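Long-range contacts in alkaline phosphatase D (Bacillus subtilis, PDB 2YEQ), which hydrolyses phosphate esters, acting as a phosphodiesterase and alkaline phosphatase, at an active site that holds iron and calcium: residues Ser22-Arg28 with Glu244-Arg249; Tyr135-Glu141 with Ala198-Trp204; Thr408-Ser412 with Tyr439-Val443. All coordinates share one frame; numbering follows the deposited sequence.

Contact 1. Residues Ser22-Arg28 with Glu244-Arg249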
loop_
_atom_site.group_PDB
_atom_site.type_symbol
_atom_site.label_atom_id
_atom_site.label_comp_id
_atom_site.label_asym_id
_atom_site.label_seq_id
_atom_site.Cartn_x
_atom_site.Cartn_y
_atom_site.Cartn_z
ATOM N N SER A 22 -11.630 -19.548 1.345
ATOM C CA SER A 22 -10.402 -19.733 0.566
ATOM C C SER A 22 -9.462 -18.592 0.813
ATOM O O SER A 22 -9.861 -17.548 1.349
ATOM C CB SER A 22 -10.702 -19.809 -0.932
ATOM O OG SER A 22 -11.283 -18.613 -1.406
ATOM N N VAL A 23 -8.210 -18.793 0.406
ATOM C CA VAL A 23 -7.182 -17.781 0.506
ATOM C C VAL A 23 -6.155 -18.072 -0.591
ATOM O O VAL A 23 -6.033 -19.213 -1.037
ATOM C CB VAL A 23 -6.514 -17.822 1.892
ATOM C CG1 VAL A 23 -5.768 -19.158 2.103
ATOM C CG2 VAL A 23 -5.557 -16.636 2.063
ATOM N N VAL A 24 -5.445 -17.051 -1.047
ATOM C CA VAL A 24 -4.353 -17.254 -1.998
ATOM C C VAL A 24 -3.076 -17.554 -1.217
ATOM O O VAL A 24 -2.758 -16.868 -0.230
ATOM C CB VAL A 24 -4.121 -16.029 -2.904
ATOM C CG1 VAL A 24 -2.905 -16.260 -3.803
ATOM C CG2 VAL A 24 -5.362 -15.730 -3.761
ATOM N N LEU A 25 -2.354 -18.575 -1.664
ATOM C CA LEU A 25 -1.023 -18.896 -1.162
ATOM C C LEU A 25 -0.010 -18.600 -2.259
ATOM O O LEU A 25 -0.232 -18.951 -3.410
ATOM C CB LEU A 25 -0.945 -20.375 -0.774
ATOM C CG LEU A 25 -2.077 -20.958 0.082
ATOM C CD1 LEU A 25 -1.821 -22.460 0.339
ATOM C CD2 LEU A 25 -2.214 -20.194 1.401
ATOM N N TRP A 26 1.116 -18.003 -1.888
ATOM C CA TRP A 26 2.117 -17.569 -2.833
ATOM C C TRP A 26 3.503 -18.047 -2.425
ATOM O O TRP A 26 3.859 -18.055 -1.242
ATOM C CB TRP A 26 2.131 -16.032 -2.926
ATOM C CG TRP A 26 3.215 -15.484 -3.813
ATOM C CD1 TRP A 26 3.113 -15.188 -5.143
ATOM C CD2 TRP A 26 4.570 -15.179 -3.439
ATOM N NE1 TRP A 26 4.320 -14.733 -5.618
ATOM C CE2 TRP A 26 5.230 -14.721 -4.601
ATOM C CE3 TRP A 26 5.297 -15.261 -2.238
ATOM C CZ2 TRP A 26 6.560 -14.332 -4.600
ATOM C CZ3 TRP A 26 6.642 -14.901 -2.254
ATOM C CH2 TRP A 26 7.253 -14.430 -3.430
ATOM N N THR A 27 4.285 -18.431 -3.426
ATOM C CA THR A 27 5.722 -18.433 -3.284
ATOM C C THR A 27 6.339 -18.284 -4.674
ATOM O O THR A 27 5.616 -18.119 -5.663
ATOM C CB THR A 27 6.227 -19.690 -2.552
ATOM O OG1 THR A 27 7.585 -19.467 -2.159
ATOM C CG2 THR A 27 6.078 -20.962 -3.419
ATOM N N ARG A 28 7.659 -18.319 -4.723
ATOM C CA ARG A 28 8.403 -18.242 -5.962
ATOM C C ARG A 28 9.684 -19.052 -5.774
ATOM O O ARG A 28 10.383 -18.927 -4.731
ATOM C CB ARG A 28 8.757 -16.795 -6.319
ATOM C CG ARG A 28 9.627 -16.688 -7.622
ATOM C CD ARG A 28 9.868 -15.281 -8.114
ATOM N NE ARG A 28 10.886 -15.374 -9.155
ATOM C CZ ARG A 28 11.814 -14.480 -9.444
ATOM N NH1 ARG A 28 11.870 -13.305 -8.843
ATOM N NH2 ARG A 28 12.700 -14.777 -10.402
ATOM N N GLU A 244 3.418 -11.610 -10.455
ATOM C CA GLU A 244 4.295 -12.748 -10.158
ATOM C C GLU A 244 4.705 -12.742 -8.680
ATOM O O GLU A 244 4.926 -13.792 -8.114
ATOM C CB GLU A 244 5.528 -12.743 -11.077
ATOM C CG GLU A 244 5.167 -13.092 -12.533
ATOM C CD GLU A 244 6.248 -12.839 -13.550
ATOM O OE1 GLU A 244 7.237 -12.156 -13.218
ATOM O OE2 GLU A 244 6.082 -13.321 -14.715
ATOM N N HIS A 245 4.812 -11.568 -8.064
ATOM C CA HIS A 245 5.312 -11.480 -6.699
ATOM C C HIS A 245 4.256 -11.220 -5.627
ATOM O O HIS A 245 4.592 -11.103 -4.463
ATOM C CB HIS A 245 6.445 -10.459 -6.604
ATOM C CG HIS A 245 7.671 -10.897 -7.331
ATOM N ND1 HIS A 245 7.808 -10.754 -8.693
ATOM C CD2 HIS A 245 8.776 -11.550 -6.899
ATOM C CE1 HIS A 245 8.960 -11.288 -9.065
ATOM N NE2 HIS A 245 9.564 -11.773 -7.996
ATOM N N MET A 246 2.990 -11.168 -6.007
ATOM C CA MET A 246 1.930 -10.815 -5.055
ATOM C C MET A 246 0.870 -11.890 -4.943
ATOM O O MET A 246 0.505 -12.527 -5.939
ATOM C CB MET A 246 1.270 -9.502 -5.475
ATOM C CG MET A 246 2.136 -8.290 -5.321
ATOM S SD MET A 246 2.702 -8.037 -3.617
ATOM C CE MET A 246 3.640 -6.561 -3.714
ATOM N N PRO A 247 0.314 -12.066 -3.742
ATOM C CA PRO A 247 -0.690 -13.114 -3.516
ATOM C C PRO A 247 -2.083 -12.676 -3.971
ATOM O O PRO A 247 -2.968 -12.415 -3.152
ATOM C CB PRO A 247 -0.643 -13.316 -2.005
ATOM C CG PRO A 247 -0.336 -11.972 -1.484
ATOM C CD PRO A 247 0.642 -11.369 -2.489
ATOM N N LEU A 248 -2.257 -12.628 -5.284
ATOM C CA LEU A 248 -3.493 -12.214 -5.945
ATOM C C LEU A 248 -4.221 -13.394 -6.557
ATOM O O LEU A 248 -3.620 -14.404 -6.892
ATOM C CB LEU A 248 -3.138 -11.205 -7.043
ATOM C CG LEU A 248 -2.463 -9.911 -6.560
ATOM C CD1 LEU A 248 -2.042 -9.029 -7.727
ATOM C CD2 LEU A 248 -3.363 -9.088 -5.622
ATOM N N ARG A 249 -5.522 -13.254 -6.746
ATOM C CA ARG A 249 -6.324 -14.282 -7.414
ATOM C C ARG A 249 -6.179 -14.216 -8.934
ATOM O O ARG A 249 -5.643 -13.259 -9.453
ATOM C CB ARG A 249 -7.785 -14.148 -6.996
ATOM C CG ARG A 249 -7.963 -14.526 -5.549
ATOM C CD ARG A 249 -9.374 -14.465 -5.087
ATOM N NE ARG A 249 -9.447 -14.793 -3.657
ATOM C CZ ARG A 249 -9.660 -16.006 -3.152
ATOM N NH1 ARG A 249 -9.825 -17.063 -3.926
ATOM N NH2 ARG A 249 -9.711 -16.169 -1.840
#
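W26 turns its indole N-H edge to the backbone at E244. NE1 of W26 donates to O of E244 at 2.7 Å, almost straight (173°) and in the ring plane. O of H245 lies over one face of the ring, toward its rim. CG of W26 stands opposite the backbone N (chi1 176°), carrying the ring across to E244-M246. CB of W26 packs on CB of P247, 4.0 Å away. A phenylalanine in place of W26 would probably leave the carbonyl of E244 without its indole N-H partner.

R28 is extended, and its NH1 donates to NE2 of H245 at 2.9 Å. It arrives at the imidazole edge, with the guanidinium plane turned 88° from the ring. ND1 of H245 is held by O of A241. At the other end, NH2 of R249 donates to OG of S22 at 2.9 Å, and also binds O of D17. CG2 of V24 touches CG of R249 at 3.4 Å and sits offset over one guanidinium face.

Strand 23-28 runs between strands 13-16 and 74-79. On its other side, L25 touches strands 44-51 and 87-94. E244 lies in the last turn of helix 228-245, and a loop runs on to R249.

Contact 2. Residues Tyr135-Glu141 with Ala198-Trp204. With PE5 (3,6,9,12,15,18,21,24-octaoxahexacosan-1-ol), chain D; EDO (1,2-ethanediol), chain B.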
loop_
_atom_site.group_PDB
_atom_site.type_symbol
_atom_site.label_atom_id
_atom_site.label_comp_id
_atom_site.label_asym_id
_atom_site.label_seq_id
_atom_site.Cartn_x
_atom_site.Cartn_y
_atom_site.Cartn_z
ATOM N N TYR A 135 8.755 -3.782 9.653
ATOM C CA TYR A 135 8.152 -5.084 9.412
ATOM C C TYR A 135 8.538 -6.139 10.464
ATOM O O TYR A 135 7.777 -7.072 10.714
ATOM C CB TYR A 135 8.485 -5.596 8.015
ATOM C CG TYR A 135 7.696 -4.944 6.899
ATOM C CD1 TYR A 135 6.313 -4.974 6.909
ATOM C CD2 TYR A 135 8.332 -4.303 5.839
ATOM C CE1 TYR A 135 5.569 -4.394 5.905
ATOM C CE2 TYR A 135 7.589 -3.715 4.799
ATOM C CZ TYR A 135 6.211 -3.761 4.834
ATOM O OH TYR A 135 5.423 -3.210 3.849
ATOM N N LYS A 136 9.709 -6.002 11.053
ATOM C CA LYS A 136 10.090 -6.843 12.204
ATOM C C LYS A 136 9.061 -6.646 13.300
ATOM O O LYS A 136 8.510 -7.612 13.815
ATOM C CB LYS A 136 11.471 -6.469 12.720
ATOM C CG LYS A 136 12.012 -7.467 13.747
ATOM C CD LYS A 136 13.365 -7.032 14.254
ATOM C CE LYS A 136 13.979 -8.073 15.192
ATOM N NZ LYS A 136 14.686 -9.157 14.454
ATOM N N HIS A 137 8.769 -5.385 13.624
ATOM C CA HIS A 137 7.719 -5.070 14.599
ATOM C C HIS A 137 6.322 -5.494 14.159
ATOM O O HIS A 137 5.545 -6.021 14.976
ATOM C CB HIS A 137 7.733 -3.576 14.954
ATOM C CG HIS A 137 8.993 -3.131 15.628
ATOM N ND1 HIS A 137 9.405 -3.636 16.850
ATOM C CD2 HIS A 137 9.939 -2.240 15.250
ATOM C CE1 HIS A 137 10.536 -3.049 17.202
ATOM N NE2 HIS A 137 10.887 -2.201 16.247
ATOM N N MET A 138 5.976 -5.299 12.881
ATOM C CA MET A 138 4.656 -5.644 12.440
ATOM C C MET A 138 4.397 -7.132 12.581
ATOM O O MET A 138 3.284 -7.535 12.912
ATOM C CB MET A 138 4.424 -5.239 10.981
ATOM C CG MET A 138 2.990 -5.339 10.543
ATOM S SD MET A 138 2.756 -5.104 8.762
ATOM C CE MET A 138 3.201 -3.385 8.694
ATOM N N ALA A 139 5.423 -7.939 12.306
ATOM C CA ALA A 139 5.302 -9.404 12.341
ATOM C C ALA A 139 4.952 -9.912 13.753
ATOM O O ALA A 139 4.521 -11.033 13.899
ATOM C CB ALA A 139 6.590 -10.061 11.846
ATOM N N LYS A 140 5.170 -9.088 14.770
ATOM C CA LYS A 140 4.821 -9.448 16.161
ATOM C C LYS A 140 3.416 -8.976 16.577
ATOM O O LYS A 140 2.977 -9.259 17.696
ATOM C CB LYS A 140 5.869 -8.874 17.109
ATOM C CG LYS A 140 7.272 -9.458 16.889
ATOM C CD LYS A 140 8.322 -8.624 17.577
ATOM C CE LYS A 140 9.579 -9.426 17.928
ATOM N NZ LYS A 140 10.757 -8.518 18.119
ATOM N N GLU A 141 2.709 -8.271 15.683
ATOM C CA GLU A 141 1.382 -7.745 15.993
ATOM C C GLU A 141 0.378 -8.861 15.870
ATOM O O GLU A 141 0.600 -9.826 15.150
ATOM C CB GLU A 141 0.954 -6.605 15.025
ATOM C CG GLU A 141 1.859 -5.363 15.000
ATOM C CD GLU A 141 1.511 -4.316 16.050
ATOM O OE1 GLU A 141 0.652 -4.576 16.927
ATOM O OE2 GLU A 141 2.103 -3.226 16.000
ATOM N N ALA A 198 6.873 -10.618 7.878
ATOM C CA ALA A 198 5.556 -9.953 7.854
ATOM C C ALA A 198 4.609 -10.593 6.858
ATOM O O ALA A 198 3.391 -10.735 7.142
ATOM C CB ALA A 198 5.720 -8.429 7.630
ATOM N N HIS A 199 5.145 -11.063 5.718
ATOM C CA HIS A 199 4.320 -11.800 4.774
ATOM C C HIS A 199 3.899 -13.169 5.304
ATOM O O HIS A 199 2.772 -13.583 5.076
ATOM C CB HIS A 199 5.004 -11.971 3.404
ATOM C CG HIS A 199 4.833 -10.800 2.485
ATOM N ND1 HIS A 199 3.609 -10.455 1.956
ATOM C CD2 HIS A 199 5.733 -9.920 1.974
ATOM C CE1 HIS A 199 3.764 -9.406 1.158
ATOM N NE2 HIS A 199 5.046 -9.066 1.148
ATOM N N ALA A 200 4.819 -13.887 5.960
ATOM C CA ALA A 200 4.527 -15.227 6.479
ATOM C C ALA A 200 3.534 -15.175 7.666
ATOM O O ALA A 200 2.791 -16.117 7.906
ATOM C CB ALA A 200 5.859 -15.958 6.896
ATOM N N ALA A 201 3.466 -14.036 8.341
ATOM C CA ALA A 201 2.625 -13.876 9.539
ATOM C C ALA A 201 1.129 -13.633 9.293
ATOM O O ALA A 201 0.281 -14.011 10.120
ATOM C CB ALA A 201 3.214 -12.754 10.413
ATOM N N PHE A 202 0.782 -12.992 8.179
ATOM C CA PHE A 202 -0.604 -12.539 7.933
ATOM C C PHE A 202 -0.984 -12.600 6.447
ATOM O O PHE A 202 -0.124 -12.467 5.602
ATOM C CB PHE A 202 -0.769 -11.062 8.304
ATOM C CG PHE A 202 -0.056 -10.631 9.530
ATOM C CD1 PHE A 202 -0.547 -10.976 10.790
ATOM C CD2 PHE A 202 1.041 -9.814 9.455
ATOM C CE1 PHE A 202 0.084 -10.550 11.927
ATOM C CE2 PHE A 202 1.683 -9.381 10.605
ATOM C CZ PHE A 202 1.198 -9.772 11.848
ATOM N N PRO A 203 -2.265 -12.733 6.140
ATOM C CA PRO A 203 -2.731 -12.512 4.767
ATOM C C PRO A 203 -2.681 -11.037 4.434
ATOM O O PRO A 203 -3.013 -10.213 5.293
ATOM C CB PRO A 203 -4.177 -12.986 4.794
ATOM C CG PRO A 203 -4.586 -12.887 6.223
ATOM C CD PRO A 203 -3.376 -13.002 7.064
ATOM N N TRP A 204 -2.260 -10.719 3.203
ATOM C CA TRP A 204 -2.124 -9.348 2.736
ATOM C C TRP A 204 -3.141 -9.058 1.620
ATOM O O TRP A 204 -3.453 -9.933 0.786
ATOM C CB TRP A 204 -0.733 -9.071 2.188
ATOM C CG TRP A 204 0.362 -8.916 3.205
ATOM C CD1 TRP A 204 0.547 -9.663 4.338
ATOM C CD2 TRP A 204 1.450 -7.983 3.165
ATOM N NE1 TRP A 204 1.658 -9.245 4.998
ATOM C CE2 TRP A 204 2.243 -8.224 4.302
ATOM C CE3 TRP A 204 1.822 -6.953 2.281
ATOM C CZ2 TRP A 204 3.374 -7.492 4.580
ATOM C CZ3 TRP A 204 2.925 -6.226 2.553
ATOM C CH2 TRP A 204 3.716 -6.497 3.685
HETATM C C50 PE5 D . 4.830 -21.065 12.818
HETATM O O1 PE5 D . 4.372 -20.179 11.787
HETATM C C1 PE5 D . 4.964 -18.902 11.939
HETATM C C2 PE5 D . 4.432 -17.866 10.968
HETATM O O2 PE5 D . 5.480 -16.940 10.660
HETATM C C3 PE5 D . 5.609 -15.805 11.519
HETATM C C4 PE5 D . 6.628 -14.848 10.935
HETATM C C1 EDO B . -2.673 -14.771 11.015
HETATM O O1 EDO B . -2.218 -15.172 9.729
HETATM C C2 EDO B . -3.843 -13.819 10.872
HETATM O O2 EDO B . -4.463 -13.730 12.159
#
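F202 presents the edge of its ring to two backbone carbonyls of the turn from M138 to E141. CZ of F202 lies 3.2 Å from O of M138. CE1 of F202 lies 3.3 Å from O of E141. Both oxygens are in the ring plane, where the ring hydrogens point. CG of F202 stands beside the backbone N (chi1 -39°), sending the ring toward this turn. A201 sets its CB over the centre of one ring face.

A198 fills the middle of the contact. Its CB touches CD1 of Y135 at 3.6 Å. The chains come close here: CA of A198 is 4.5 Å from CA of A139, as the small side chains allow. The end of helix 133-138 and the turn after it pack on helix 193-201.

CE1 of Y135 is 3.6 Å from CH2 of W204, and the tyrosine plane lies oblique to the six-membered ring of the indole, at 33°. The OH of Y135 goes on to Q125.

The join is therefore made by apolar surface and by ring C-H groups facing carbonyl oxygens. Two polar bonds lie within the segments: NE1 of W204 donates to O of A198, and N of E141 to O of M138.

Contact 3. Residues Thr408-Ser412 with Tyr439-Val443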
loop_
_atom_site.group_PDB
_atom_site.type_symbol
_atom_site.label_atom_id
_atom_site.label_comp_id
_atom_site.label_asym_id
_atom_site.label_seq_id
_atom_site.Cartn_x
_atom_site.Cartn_y
_atom_site.Cartn_z
ATOM N N THR A 408 2.293 7.046 7.466
ATOM C CA THR A 408 3.680 7.285 7.118
ATOM C C THR A 408 4.269 6.143 6.263
ATOM O O THR A 408 3.644 5.113 6.045
ATOM C CB THR A 408 4.486 7.442 8.392
ATOM O OG1 THR A 408 5.811 7.883 8.098
ATOM C CG2 THR A 408 4.473 6.141 9.225
ATOM N N SER A 409 5.485 6.342 5.810
ATOM C CA SER A 409 6.184 5.351 5.016
ATOM C C SER A 409 6.958 4.367 5.920
ATOM O O SER A 409 7.378 4.729 7.028
ATOM C CB SER A 409 7.165 6.076 4.136
ATOM O OG SER A 409 7.913 7.026 4.880
ATOM N N ILE A 410 7.129 3.147 5.422
ATOM C CA ILE A 410 7.975 2.122 6.058
ATOM C C ILE A 410 9.408 2.614 6.145
ATOM O O ILE A 410 10.055 2.467 7.193
ATOM C CB ILE A 410 7.872 0.799 5.282
ATOM C CG1 ILE A 410 6.481 0.196 5.444
ATOM C CG2 ILE A 410 8.985 -0.185 5.668
ATOM C CD1 ILE A 410 6.220 -0.535 6.828
ATOM N N THR A 411 9.929 3.195 5.050
ATOM C CA THR A 411 11.256 3.815 5.039
ATOM C C THR A 411 11.425 5.103 4.220
ATOM O O THR A 411 12.340 5.862 4.475
ATOM C CB THR A 411 12.304 2.852 4.423
ATOM O OG1 THR A 411 11.784 2.349 3.183
ATOM C CG2 THR A 411 12.626 1.688 5.410
ATOM N N SER A 412 10.610 5.313 3.191
ATOM C CA SER A 412 10.884 6.398 2.221
ATOM C C SER A 412 11.006 7.715 2.947
ATOM O O SER A 412 10.157 8.056 3.783
ATOM C CB SER A 412 9.783 6.496 1.164
ATOM O OG SER A 412 9.579 5.251 0.553
ATOM N N TYR A 439 7.868 10.347 11.526
ATOM C CA TYR A 439 8.702 9.167 11.767
ATOM C C TYR A 439 8.177 8.012 10.927
ATOM O O TYR A 439 6.999 7.942 10.633
ATOM C CB TYR A 439 8.645 8.752 13.237
ATOM C CG TYR A 439 9.270 9.747 14.208
ATOM C CD1 TYR A 439 10.550 10.196 14.032
ATOM C CD2 TYR A 439 8.555 10.201 15.326
ATOM C CE1 TYR A 439 11.114 11.092 14.916
ATOM C CE2 TYR A 439 9.108 11.092 16.213
ATOM C CZ TYR A 439 10.377 11.522 16.008
ATOM O OH TYR A 439 10.940 12.411 16.886
ATOM N N ARG A 440 9.059 7.070 10.605
ATOM C CA ARG A 440 8.680 5.890 9.831
ATOM C C ARG A 440 7.928 4.880 10.688
ATOM O O ARG A 440 8.032 4.871 11.927
ATOM C CB ARG A 440 9.916 5.248 9.209
ATOM C CG ARG A 440 10.865 6.208 8.489
ATOM C CD ARG A 440 10.297 6.671 7.149
ATOM N NE ARG A 440 9.197 7.636 7.272
ATOM C CZ ARG A 440 9.292 8.880 7.720
ATOM N NH1 ARG A 440 10.445 9.377 8.136
ATOM N NH2 ARG A 440 8.202 9.647 7.743
ATOM N N GLY A 441 7.169 4.025 10.032
ATOM C CA GLY A 441 6.388 3.003 10.698
ATOM C C GLY A 441 5.197 2.591 9.852
ATOM O O GLY A 441 5.284 2.466 8.619
ATOM N N TYR A 442 4.073 2.402 10.524
ATOM C CA TYR A 442 2.854 1.903 9.915
ATOM C C TYR A 442 1.698 2.216 10.850
ATOM O O TYR A 442 1.904 2.793 11.908
ATOM C CB TYR A 442 2.926 0.388 9.657
ATOM C CG TYR A 442 3.152 -0.470 10.891
ATOM C CD1 TYR A 442 2.082 -0.940 11.661
ATOM C CD2 TYR A 442 4.427 -0.815 11.273
ATOM C CE1 TYR A 442 2.301 -1.728 12.793
ATOM C CE2 TYR A 442 4.666 -1.588 12.378
ATOM C CZ TYR A 442 3.608 -2.031 13.149
ATOM O OH TYR A 442 3.888 -2.817 14.239
ATOM N N VAL A 443 0.491 1.908 10.421
ATOM C CA VAL A 443 -0.729 2.248 11.156
ATOM C C VAL A 443 -1.464 0.970 11.480
ATOM O O VAL A 443 -1.586 0.065 10.648
ATOM C CB VAL A 443 -1.643 3.228 10.359
ATOM C CG1 VAL A 443 -2.879 3.564 11.148
ATOM C CG2 VAL A 443 -0.867 4.482 9.973
HETATM O O HOH W 1 3.722 2.463 6.260
#
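R440 folds back over the loop 408-412 instead of reaching outward. Its chain bends at chi2 (-74°) and chi3 (73°), and this brings the guanidinium to the hydroxyls of T408 and S409. NH2 of R440 donates to OG1 of T408 at 3.0 Å; the oxygen lies tilted out of the guanidinium plane. OG1 of T408 in turn donates a hydrogen bond to O of Y439 at 2.8 Å, coming from above the carbonyl plane. T408 can do both because its hydroxyl stands opposite the backbone N. Its methyl CG2 then packs against N of G441.

S409 works in a similar way. Its OG donates to O of S412 at 2.7 Å, in the carbonyl plane and on a lone pair. It also receives a weak bond from NE of R440 at 2.8 Å. NH1 of R440 donates to O of G414, and NH2 also makes a salt bridge with D438.

In this calcineurin-like phosphatase fold, the loop follows strand 400-406 of one sheet and packs on strand 440-448 of another. It also reaches the metal site. S412 lies about 4 Å from the iron at its nearest side-chain atom, and its OG bonds the OH of Y154, an iron ligand.

One backbone bond ties loop to strand: N of G441 to O of S409, 3.1 Å and fairly straight (163°). At the backbone angles of G441, a CB would jam against the carbonyl of R440. I410 turns its CD1 back to O of G441, at 3.6 Å. A water sits close to both O of T408 and O of G441.

How the contacts relate
All three contacts reach the ten-stranded mixed sheet: contact 1 through strand 23-28, contact 2 through strand 203-206 and contact 3 through strand 440-448. Contact 2 falls between the two segments of contact 1 along the chain, and contact 3 comes after both. The centres of contacts 1 and 2 are about 16 Å apart, and those of 2 and 3 about 15 Å. Contacts 1 and 3 lie on opposite sides of the chain's centre, their centres about 25 Å apart. Contacts 2 and 3 touch: OE2 of E141 is 2.5 Å from OH of Y442, a probable hydrogen bond. Contact 1 joins the N-terminal domain to the PhoD-like phosphatase region; contacts 2 and 3 lie within that region, contact 3 beside the iron.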